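Local coordinates for protein acinetobacter secreted protease CpaA (Acinetobacter nosocomialis M2, PDB 6O38) that probably cleaves proteins as a zinc metalloprotease that leaves the cell by type II secretion, and forms a complex with its chaperone CpaB, at residues A[234-239]-A[276-281]; A[228-233]-A[269-274]; A[78-83]-A[114-119]. All blocks are in the same frame, centred on the assembly; numbering follows the deposited sequence.

Contact 1 of 3, residues A[234-239]-A[276-281]; sequences DRIIIK and GYWQLI. With SO4 (sulfate ion), chain P.
Trp278 and Ile236 meet in a buried contact between two next-nearest strands of a beta-sandwich domain of the StcE type. Strand 266-272 lies between strands 235-240 and 277-288 and pairs antiparallel with both, which leaves the flanking strands running in broadly the same sense. The axes of the short segments 235-239 and 277-281 stay 9.0 Å apart and are turned by 54°, so side chains must bridge the gap. The six-membered ring of the indole does most of this: its CH2 lies 3.5 Å from Ile236 CD1, the two side chains crossing at about a right angle, and its CZ3 comes within 3.3 Å of the carbonyl O of Asp234. Arg235 CA sits at the ring edge. The indole NE1 is hydrogen-bonded to Pro227 O, and Tyr271 of the middle strand packs edge-to-face against the indole. Strand 277-288 starts at a G1 beta bulge, where Gly276 and Tyr277 both face Val272. A second bridge comes from Arg235. Its CB points away, but the chain, extended from CG to NE, brings the guanidinium near strand 277-288, while NH1 makes a salt bridge to Glu268 of the middle strand. Over the guanidinium centre, 3.6 Å above its plane, stands Ile281 CD1.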
loop_
_atom_site.group_PDB
_atom_site.type_symbol
_atom_site.label_atom_id
_atom_site.label_comp_id
_atom_site.label_asym_id
_atom_site.label_seq_id
_atom_site.Cartn_x
_atom_site.Cartn_y
_atom_site.Cartn_z
ATOM N N ASP A 234 -17.992 -9.557 2.685
ATOM C CA ASP A 234 -18.694 -8.796 1.661
ATOM C C ASP A 234 -18.357 -7.316 1.801
ATOM O O ASP A 234 -18.148 -6.806 2.905
ATOM C CB ASP A 234 -20.205 -9.007 1.762
ATOM C CG ASP A 234 -20.633 -10.386 1.301
ATOM O OD1 ASP A 234 -19.876 -11.024 0.541
ATOM O OD2 ASP A 234 -21.737 -10.824 1.687
ATOM N N ARG A 235 -18.303 -6.620 0.669
ATOM C CA ARG A 235 -17.862 -5.233 0.653
ATOM C C ARG A 235 -18.895 -4.344 -0.019
ATOM O O ARG A 235 -19.533 -4.741 -0.998
ATOM C CB ARG A 235 -16.511 -5.086 -0.056
ATOM C CG ARG A 235 -15.345 -5.633 0.745
ATOM C CD ARG A 235 -14.012 -5.239 0.140
ATOM N NE ARG A 235 -12.893 -5.755 0.924
ATOM C CZ ARG A 235 -11.661 -5.259 0.884
ATOM N NH1 ARG A 235 -11.384 -4.228 0.098
ATOM N NH2 ARG A 235 -10.706 -5.792 1.633
ATOM N N ILE A 236 -19.052 -3.138 0.521
ATOM C CA ILE A 236 -19.925 -2.115 -0.041
ATOM C C ILE A 236 -19.099 -0.854 -0.239
ATOM O O ILE A 236 -18.511 -0.337 0.718
ATOM C CB ILE A 236 -21.140 -1.826 0.858
ATOM C CG1 ILE A 236 -22.081 -3.031 0.896
ATOM C CG2 ILE A 236 -21.876 -0.583 0.381
ATOM C CD1 ILE A 236 -23.293 -2.819 1.772
ATOM N N ILE A 237 -19.051 -0.364 -1.474
ATOM C CA ILE A 237 -18.418 0.908 -1.805
ATOM C C ILE A 237 -19.520 1.924 -2.066
ATOM O O ILE A 237 -20.460 1.651 -2.821
ATOM C CB ILE A 237 -17.481 0.780 -3.018
ATOM C CG1 ILE A 237 -16.325 -0.169 -2.700
ATOM C CG2 ILE A 237 -16.950 2.144 -3.429
ATOM C CD1 ILE A 237 -15.423 -0.449 -3.882
ATOM N N ILE A 238 -19.405 3.090 -1.437
ATOM C CA ILE A 238 -20.363 4.177 -1.601
ATOM C C ILE A 238 -19.625 5.352 -2.226
ATOM O O ILE A 238 -18.653 5.859 -1.653
ATOM C CB ILE A 238 -21.013 4.574 -0.266
ATOM C CG1 ILE A 238 -21.705 3.361 0.364
ATOM C CG2 ILE A 238 -22.007 5.704 -0.472
ATOM C CD1 ILE A 238 -22.390 3.656 1.678
ATOM N N LYS A 239 -20.092 5.788 -3.396
ATOM C CA LYS A 239 -19.466 6.864 -4.148
ATOM C C LYS A 239 -20.476 7.975 -4.393
ATOM O O LYS A 239 -21.683 7.733 -4.479
ATOM C CB LYS A 239 -18.946 6.376 -5.508
ATOM C CG LYS A 239 -17.825 5.358 -5.467
ATOM C CD LYS A 239 -17.553 4.851 -6.877
ATOM C CE LYS A 239 -16.534 3.725 -6.897
ATOM N NZ LYS A 239 -16.259 3.266 -8.290
ATOM N N GLY A 276 -20.038 -9.349 13.599
ATOM C CA GLY A 276 -21.405 -8.974 13.293
ATOM C C GLY A 276 -21.631 -7.518 12.951
ATOM O O GLY A 276 -22.703 -6.983 13.252
ATOM N N TYR A 277 -20.658 -6.856 12.327
ATOM C CA TYR A 277 -20.842 -5.476 11.903
ATOM C C TYR A 277 -20.020 -5.211 10.649
ATOM O O TYR A 277 -19.199 -6.031 10.230
ATOM C CB TYR A 277 -20.481 -4.485 13.022
ATOM C CG TYR A 277 -19.136 -4.701 13.696
ATOM C CD1 TYR A 277 -17.965 -4.831 12.956
ATOM C CD2 TYR A 277 -19.036 -4.739 15.081
ATOM C CE1 TYR A 277 -16.743 -5.016 13.574
ATOM C CE2 TYR A 277 -17.818 -4.921 15.707
ATOM C CZ TYR A 277 -16.675 -5.057 14.949
ATOM O OH TYR A 277 -15.461 -5.239 15.570
ATOM N N TRP A 278 -20.249 -4.041 10.058
ATOM C CA TRP A 278 -19.464 -3.570 8.924
ATOM C C TRP A 278 -18.248 -2.815 9.445
ATOM O O TRP A 278 -18.389 -1.848 10.202
ATOM C CB TRP A 278 -20.297 -2.669 8.014
ATOM C CG TRP A 278 -21.412 -3.370 7.300
ATOM C CD1 TRP A 278 -22.701 -3.505 7.725
ATOM C CD2 TRP A 278 -21.339 -4.025 6.028
ATOM N NE1 TRP A 278 -23.435 -4.206 6.799
ATOM C CE2 TRP A 278 -22.621 -4.537 5.747
ATOM C CE3 TRP A 278 -20.313 -4.230 5.100
ATOM C CZ2 TRP A 278 -22.905 -5.240 4.579
ATOM C CZ3 TRP A 278 -20.596 -4.928 3.942
ATOM C CH2 TRP A 278 -21.882 -5.426 3.691
ATOM N N GLN A 279 -17.059 -3.259 9.050
ATOM C CA GLN A 279 -15.822 -2.572 9.393
ATOM C C GLN A 279 -15.549 -1.475 8.372
ATOM O O GLN A 279 -15.674 -1.700 7.165
ATOM C CB GLN A 279 -14.653 -3.557 9.445
ATOM C CG GLN A 279 -13.307 -2.918 9.762
ATOM C CD GLN A 279 -13.138 -2.607 11.238
ATOM O OE1 GLN A 279 -14.024 -2.879 12.049
ATOM N NE2 GLN A 279 -11.993 -2.035 11.593
ATOM N N LEU A 280 -15.186 -0.290 8.858
ATOM C CA LEU A 280 -14.838 0.823 7.981
ATOM C C LEU A 280 -13.373 0.694 7.586
ATOM O O LEU A 280 -12.479 0.855 8.424
ATOM C CB LEU A 280 -15.108 2.157 8.673
ATOM C CG LEU A 280 -14.666 3.410 7.918
ATOM C CD1 LEU A 280 -15.450 3.564 6.624
ATOM C CD2 LEU A 280 -14.816 4.649 8.790
ATOM N N ILE A 281 -13.121 0.403 6.311
ATOM C CA ILE A 281 -11.766 0.154 5.826
ATOM C C ILE A 281 -11.245 1.257 4.916
ATOM O O ILE A 281 -10.046 1.251 4.594
ATOM C CB ILE A 281 -11.665 -1.209 5.109
ATOM C CG1 ILE A 281 -12.600 -1.249 3.899
ATOM C CG2 ILE A 281 -11.986 -2.341 6.072
ATOM C CD1 ILE A 281 -12.554 -2.555 3.139
HETATM S S SO4 P . -14.192 -5.463 18.466
HETATM O O1 SO4 P . -13.927 -6.336 19.606
HETATM O O2 SO4 P . -14.279 -4.078 18.921
HETATM O O3 SO4 P . -13.111 -5.592 17.495
HETATM O O4 SO4 P . -15.455 -5.848 17.841
#

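Contact 2 of 3, residues A[228-233]-A[269-274]; sequences TTANDR and FMYVSD
Asp232 OD1 is gripped by two donors that reach it from opposite faces of the carboxylate plane. Ser273 N, just past the end of strand 266-272, donates to it at 3.1 Å from well above the plane, 57° out. Arg233 NH1 forms a salt bridge with it at 2.9 Å from the syn side, with the oxygen lying in the guanidinium plane. The aspartate CG is anti to the backbone N (chi1 -156°), which brings the carboxylate around to the turn that follows the strand. Next to this, the loop backbone is tied to the strand by Arg233 N, which donates to Tyr271 O at 2.9 Å. The arginine chain, bent at chi2, passes the selenium of Met270, modelled as selenomethionine, with CG 3.9 Å from SE. Farther along the loop the Tyr271 ring takes over. The peptide N of Ala230 stands 3.4 Å above the ring, over its centre, and Ala230 CB makes a CH-pi contact on the face. At the phenol, Thr229 OG1 donates to Tyr271 OH at 3.1 Å, and Tyr271 OH in turn donates a hydrogen bond to a water that donates to Thr228 O. A second water joins Ala230 O to Ser273 OG. This is how a connection without regular structure, leading into strand 235-240, is moored to the end of strand 266-272 and the turn after it. The shared carboxylate oxygen joins loop and turn in one network, and its two donors would be expected to stabilise the negative charge of Asp232.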
loop_
_atom_site.group_PDB
_atom_site.type_symbol
_atom_site.label_atom_id
_atom_site.label_comp_id
_atom_site.label_asym_id
_atom_site.label_seq_id
_atom_site.Cartn_x
_atom_site.Cartn_y
_atom_site.Cartn_z
ATOM N N THR A 228 -28.020 -4.996 7.911
ATOM C CA THR A 228 -27.726 -5.432 9.268
ATOM C C THR A 228 -26.786 -6.627 9.295
ATOM O O THR A 228 -26.096 -6.840 10.299
ATOM C CB THR A 228 -29.020 -5.807 9.990
ATOM O OG1 THR A 228 -29.992 -6.223 9.024
ATOM C CG2 THR A 228 -29.576 -4.600 10.719
ATOM N N THR A 229 -26.742 -7.401 8.213
ATOM C CA THR A 229 -25.937 -8.609 8.150
ATOM C C THR A 229 -25.572 -8.884 6.699
ATOM O O THR A 229 -26.224 -8.403 5.769
ATOM C CB THR A 229 -26.675 -9.811 8.750
ATOM O OG1 THR A 229 -25.771 -10.915 8.881
ATOM C CG2 THR A 229 -27.844 -10.221 7.862
ATOM N N ALA A 230 -24.506 -9.655 6.522
ATOM C CA ALA A 230 -24.057 -10.086 5.204
ATOM C C ALA A 230 -23.212 -11.340 5.386
ATOM O O ALA A 230 -23.105 -11.882 6.492
ATOM C CB ALA A 230 -23.286 -8.967 4.494
ATOM N N ASN A 231 -22.619 -11.814 4.298
ATOM C CA ASN A 231 -21.654 -12.896 4.380
ATOM C C ASN A 231 -20.270 -12.335 4.691
ATOM O O ASN A 231 -19.992 -11.152 4.481
ATOM C CB ASN A 231 -21.628 -13.701 3.082
ATOM C CG ASN A 231 -22.855 -14.575 2.917
ATOM O OD1 ASN A 231 -23.274 -15.258 3.851
ATOM N ND2 ASN A 231 -23.442 -14.553 1.726
ATOM N N ASP A 232 -19.409 -13.204 5.215
ATOM C CA ASP A 232 -18.095 -12.778 5.680
ATOM C C ASP A 232 -17.301 -12.125 4.553
ATOM O O ASP A 232 -17.145 -12.700 3.472
ATOM C CB ASP A 232 -17.328 -13.971 6.251
ATOM C CG ASP A 232 -16.252 -13.557 7.237
ATOM O OD1 ASP A 232 -16.244 -12.377 7.649
ATOM O OD2 ASP A 232 -15.421 -14.413 7.606
ATOM N N ARG A 233 -16.831 -10.901 4.808
ATOM C CA ARG A 233 -15.953 -10.135 3.925
ATOM C C ARG A 233 -16.661 -9.593 2.689
ATOM O O ARG A 233 -15.999 -9.207 1.720
ATOM C CB ARG A 233 -14.718 -10.945 3.507
ATOM C CG ARG A 233 -13.488 -10.693 4.367
ATOM C CD ARG A 233 -13.787 -10.890 5.844
ATOM N NE ARG A 233 -12.607 -10.680 6.676
ATOM C CZ ARG A 233 -12.510 -11.071 7.943
ATOM N NH1 ARG A 233 -13.525 -11.694 8.526
ATOM N NH2 ARG A 233 -11.398 -10.839 8.626
ATOM N N PHE A 269 -16.781 -0.374 3.000
ATOM C CA PHE A 269 -17.133 -1.115 4.199
ATOM C C PHE A 269 -16.938 -2.602 3.949
ATOM O O PHE A 269 -17.093 -3.084 2.825
ATOM C CB PHE A 269 -18.584 -0.849 4.632
ATOM C CG PHE A 269 -18.893 0.601 4.869
ATOM C CD1 PHE A 269 -19.226 1.435 3.813
ATOM C CD2 PHE A 269 -18.847 1.132 6.147
ATOM C CE1 PHE A 269 -19.509 2.769 4.029
ATOM C CE2 PHE A 269 -19.128 2.465 6.369
ATOM C CZ PHE A 269 -19.461 3.285 5.308
HETATM N N MSE A 270 -16.593 -3.322 5.009
HETATM C CA MSE A 270 -16.375 -4.759 4.920
HETATM C C MSE A 270 -17.011 -5.468 6.106
HETATM O O MSE A 270 -16.717 -5.149 7.258
HETATM C CB MSE A 270 -14.881 -5.074 4.856
HETATM C CG MSE A 270 -14.567 -6.553 4.736
HETATM SE SE MSE A 270 -12.671 -6.921 4.981
HETATM C CE MSE A 270 -12.495 -6.357 6.839
ATOM N N TYR A 271 -17.879 -6.434 5.824
ATOM C CA TYR A 271 -18.590 -7.138 6.880
ATOM C C TYR A 271 -17.687 -8.174 7.535
ATOM O O TYR A 271 -16.887 -8.837 6.867
ATOM C CB TYR A 271 -19.847 -7.810 6.330
ATOM C CG TYR A 271 -20.796 -8.273 7.410
ATOM C CD1 TYR A 271 -21.588 -7.362 8.098
ATOM C CD2 TYR A 271 -20.897 -9.616 7.749
ATOM C CE1 TYR A 271 -22.457 -7.775 9.089
ATOM C CE2 TYR A 271 -21.763 -10.038 8.740
ATOM C CZ TYR A 271 -22.541 -9.114 9.405
ATOM O OH TYR A 271 -23.405 -9.527 10.392
ATOM N N VAL A 272 -17.819 -8.307 8.852
ATOM C CA VAL A 272 -17.010 -9.219 9.650
ATOM C C VAL A 272 -17.978 -10.114 10.414
ATOM O O VAL A 272 -18.660 -9.651 11.337
ATOM C CB VAL A 272 -16.072 -8.474 10.611
ATOM C CG1 VAL A 272 -15.158 -9.449 11.323
ATOM C CG2 VAL A 272 -15.258 -7.428 9.861
ATOM N N SER A 273 -18.043 -11.391 10.026
ATOM C CA SER A 273 -19.080 -12.279 10.547
ATOM C C SER A 273 -18.928 -12.508 12.047
ATOM O O SER A 273 -19.900 -12.389 12.803
ATOM C CB SER A 273 -19.052 -13.610 9.795
ATOM O OG SER A 273 -19.586 -13.465 8.491
ATOM N N ASP A 274 -17.719 -12.856 12.496
ATOM C CA ASP A 274 -17.519 -13.167 13.909
ATOM C C ASP A 274 -17.817 -11.976 14.813
ATOM O O ASP A 274 -18.115 -12.170 15.996
ATOM C CB ASP A 274 -16.098 -13.695 14.148
ATOM C CG ASP A 274 -15.018 -12.737 13.679
ATOM O OD1 ASP A 274 -15.265 -11.517 13.616
ATOM O OD2 ASP A 274 -13.907 -13.214 13.369
HETATM O O HOH W 1 -25.163 -8.390 12.434
HETATM O O HOH W 2 -22.519 -13.654 8.177
#

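Contact 3 of 3, residues A[78-83]-A[114-119]; sequences DVYQFI and ATMQKV
Thr115 turns its side chain toward Asp78 and Tyr80, and every heavy atom of it from CB outward has a partner there. CB itself is 3.6 Å from Tyr80 OH and also lies against both carboxylate oxygens of Asp78. From CB the side chain forks. The methyl branch CG2, anti to the backbone N, goes to the tyrosine and meets Tyr80 OH at 3.6 Å. The hydroxyl branch takes the other direction: chi1 of -67° sets OG1 beside the backbone N, so hydroxyl and amide face the same carboxylate together. OG1 donates to Asp78 OD2 at 2.9 Å and uses the syn lone pair of that oxygen. The threonine amide N donates to Asp78 OD1 at 3.3 Å, nearly straight at 164° and also from the syn side, somewhat out of the plane. Each oxygen of the aspartate thus holds one donor of a single residue, a two-pronged arrangement that fixes the rotation of the carboxylate. Beyond the polar pair, Tyr80 CE1 packs on Met116 CB at 3.9 Å, the two side chains crossing at about a right angle; Met116, modelled as selenomethionine, also touches Leu69, Leu95 and Thr141. The contact joins strand 79-85 to strand 116-121 across strand 90-98, which pairs with both, and so links two successive StcE-type beta-sandwich repeats. Asn75 completes the network: its backbone N bonds to Asp78 OD2 and its ND2 to Thr115 OG1. With amide and hydroxyl donors converging on it in a buried setting, the Asp78 carboxylate is probably kept ionised, its charge stabilised by neutral donors.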
loop_
_atom_site.group_PDB
_atom_site.type_symbol
_atom_site.label_atom_id
_atom_site.label_comp_id
_atom_site.label_asym_id
_atom_site.label_seq_id
_atom_site.Cartn_x
_atom_site.Cartn_y
_atom_site.Cartn_z
ATOM N N ASP A 78 2.667 -22.626 -20.823
ATOM C CA ASP A 78 1.491 -21.791 -21.018
ATOM C C ASP A 78 1.322 -21.426 -22.489
ATOM O O ASP A 78 2.296 -21.255 -23.227
ATOM C CB ASP A 78 1.587 -20.517 -20.176
ATOM C CG ASP A 78 1.216 -20.746 -18.723
ATOM O OD1 ASP A 78 0.398 -21.650 -18.454
ATOM O OD2 ASP A 78 1.737 -20.019 -17.850
ATOM N N VAL A 79 0.065 -21.315 -22.909
ATOM C CA VAL A 79 -0.300 -20.934 -24.271
ATOM C C VAL A 79 -1.418 -19.904 -24.156
ATOM O O VAL A 79 -2.569 -20.257 -23.875
ATOM C CB VAL A 79 -0.740 -22.133 -25.120
ATOM C CG1 VAL A 79 -1.200 -21.671 -26.495
ATOM C CG2 VAL A 79 0.396 -23.142 -25.250
ATOM N N TYR A 80 -1.085 -18.634 -24.365
ATOM C CA TYR A 80 -2.057 -17.551 -24.343
ATOM C C TYR A 80 -2.375 -17.117 -25.767
ATOM O O TYR A 80 -1.475 -16.986 -26.601
ATOM C CB TYR A 80 -1.533 -16.359 -23.541
ATOM C CG TYR A 80 -1.348 -16.645 -22.070
ATOM C CD1 TYR A 80 -2.398 -16.481 -21.177
ATOM C CD2 TYR A 80 -0.126 -17.076 -21.573
ATOM C CE1 TYR A 80 -2.238 -16.740 -19.831
ATOM C CE2 TYR A 80 0.045 -17.336 -20.226
ATOM C CZ TYR A 80 -1.014 -17.167 -19.360
ATOM O OH TYR A 80 -0.853 -17.425 -18.018
ATOM N N GLN A 81 -3.658 -16.893 -26.041
ATOM C CA GLN A 81 -4.120 -16.509 -27.369
ATOM C C GLN A 81 -4.985 -15.263 -27.256
ATOM O O GLN A 81 -5.911 -15.217 -26.441
ATOM C CB GLN A 81 -4.909 -17.644 -28.030
ATOM C CG GLN A 81 -5.251 -17.394 -29.489
ATOM C CD GLN A 81 -6.084 -18.510 -30.089
ATOM O OE1 GLN A 81 -5.962 -18.823 -31.273
ATOM N NE2 GLN A 81 -6.940 -19.114 -29.272
ATOM N N PHE A 82 -4.681 -14.257 -28.075
ATOM C CA PHE A 82 -5.417 -13.002 -28.088
ATOM C C PHE A 82 -5.913 -12.708 -29.495
ATOM O O PHE A 82 -5.225 -12.997 -30.479
ATOM C CB PHE A 82 -4.550 -11.837 -27.591
ATOM C CG PHE A 82 -4.117 -11.967 -26.160
ATOM C CD1 PHE A 82 -4.906 -11.471 -25.135
ATOM C CD2 PHE A 82 -2.917 -12.579 -25.839
ATOM C CE1 PHE A 82 -4.508 -11.587 -23.817
ATOM C CE2 PHE A 82 -2.515 -12.699 -24.523
ATOM C CZ PHE A 82 -3.311 -12.201 -23.511
ATOM N N ILE A 83 -7.111 -12.135 -29.583
ATOM C CA ILE A 83 -7.689 -11.690 -30.846
ATOM C C ILE A 83 -8.099 -10.234 -30.676
ATOM O O ILE A 83 -8.895 -9.911 -29.787
ATOM C CB ILE A 83 -8.894 -12.547 -31.270
ATOM C CG1 ILE A 83 -8.460 -13.992 -31.524
ATOM C CG2 ILE A 83 -9.552 -11.961 -32.511
ATOM C CD1 ILE A 83 -9.580 -14.891 -32.000
ATOM N N ALA A 114 -3.068 -25.495 -16.745
ATOM C CA ALA A 114 -2.831 -24.176 -17.315
ATOM C C ALA A 114 -2.921 -23.102 -16.239
ATOM O O ALA A 114 -3.772 -23.160 -15.347
ATOM C CB ALA A 114 -3.837 -23.891 -18.431
ATOM N N THR A 115 -2.020 -22.119 -16.324
ATOM C CA THR A 115 -1.987 -21.049 -15.332
ATOM C C THR A 115 -3.299 -20.276 -15.306
ATOM O O THR A 115 -3.804 -19.931 -14.230
ATOM C CB THR A 115 -0.813 -20.108 -15.620
ATOM O OG1 THR A 115 0.421 -20.805 -15.410
ATOM C CG2 THR A 115 -0.861 -18.889 -14.710
HETATM N N MSE A 116 -3.875 -20.008 -16.473
HETATM C CA MSE A 116 -5.130 -19.269 -16.539
HETATM C C MSE A 116 -6.219 -20.064 -17.252
HETATM O O MSE A 116 -6.016 -20.570 -18.355
HETATM C CB MSE A 116 -4.920 -17.925 -17.236
HETATM C CG MSE A 116 -6.176 -17.082 -17.333
HETATM SE SE MSE A 116 -5.765 -15.202 -17.609
HETATM C CE MSE A 116 -4.761 -14.896 -15.966
ATOM N N GLN A 117 -7.379 -20.170 -16.605
ATOM C CA GLN A 117 -8.514 -20.897 -17.148
ATOM C C GLN A 117 -9.785 -20.105 -16.878
ATOM O O GLN A 117 -9.815 -19.216 -16.023
ATOM C CB GLN A 117 -8.631 -22.303 -16.539
ATOM C CG GLN A 117 -7.378 -23.152 -16.678
ATOM C CD GLN A 117 -7.538 -24.529 -16.069
ATOM O OE1 GLN A 117 -8.523 -25.223 -16.323
ATOM N NE2 GLN A 117 -6.572 -24.928 -15.250
ATOM N N LYS A 118 -10.837 -20.430 -17.623
ATOM C CA LYS A 118 -12.130 -19.775 -17.487
ATOM C C LYS A 118 -13.202 -20.813 -17.194
ATOM O O LYS A 118 -13.328 -21.803 -17.921
ATOM C CB LYS A 118 -12.491 -18.993 -18.752
ATOM C CG LYS A 118 -13.875 -18.365 -18.717
ATOM C CD LYS A 118 -14.025 -17.288 -19.779
ATOM C CE LYS A 118 -15.142 -17.627 -20.754
ATOM N NZ LYS A 118 -15.859 -16.410 -21.225
ATOM N N VAL A 119 -13.970 -20.586 -16.132
ATOM C CA VAL A 119 -15.148 -21.390 -15.825
ATOM C C VAL A 119 -16.372 -20.575 -16.218
ATOM O O VAL A 119 -16.640 -19.518 -15.633
ATOM C CB VAL A 119 -15.192 -21.786 -14.341
ATOM C CG1 VAL A 119 -16.490 -22.513 -14.026
ATOM C CG2 VAL A 119 -13.997 -22.659 -13.994
#

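Overall arrangement
Contacts 1 and 2 belong to one beta-sandwich, their centres 8 Å apart, and their segments alternate along the chain. Strand 266-272, which supplies 269-274 in contact 2, is the middle strand that contact 1 spans: Gln279 N lies 2.6 Å from Met270 O, and Ile236 O lies 2.9 Å from Phe269 N, both probable hydrogen bonds. Contact 3 stands apart, with nearest atoms about 19 Å from either of the others, at the meeting of two earlier beta-sandwich domains, yet like contact 1 it joins strands flanking a third, though 90-98 runs parallel to 116-121. None of the three supplies a ligand to the zinc, which is held by His498, His502 and His508 in the protease domain that follows.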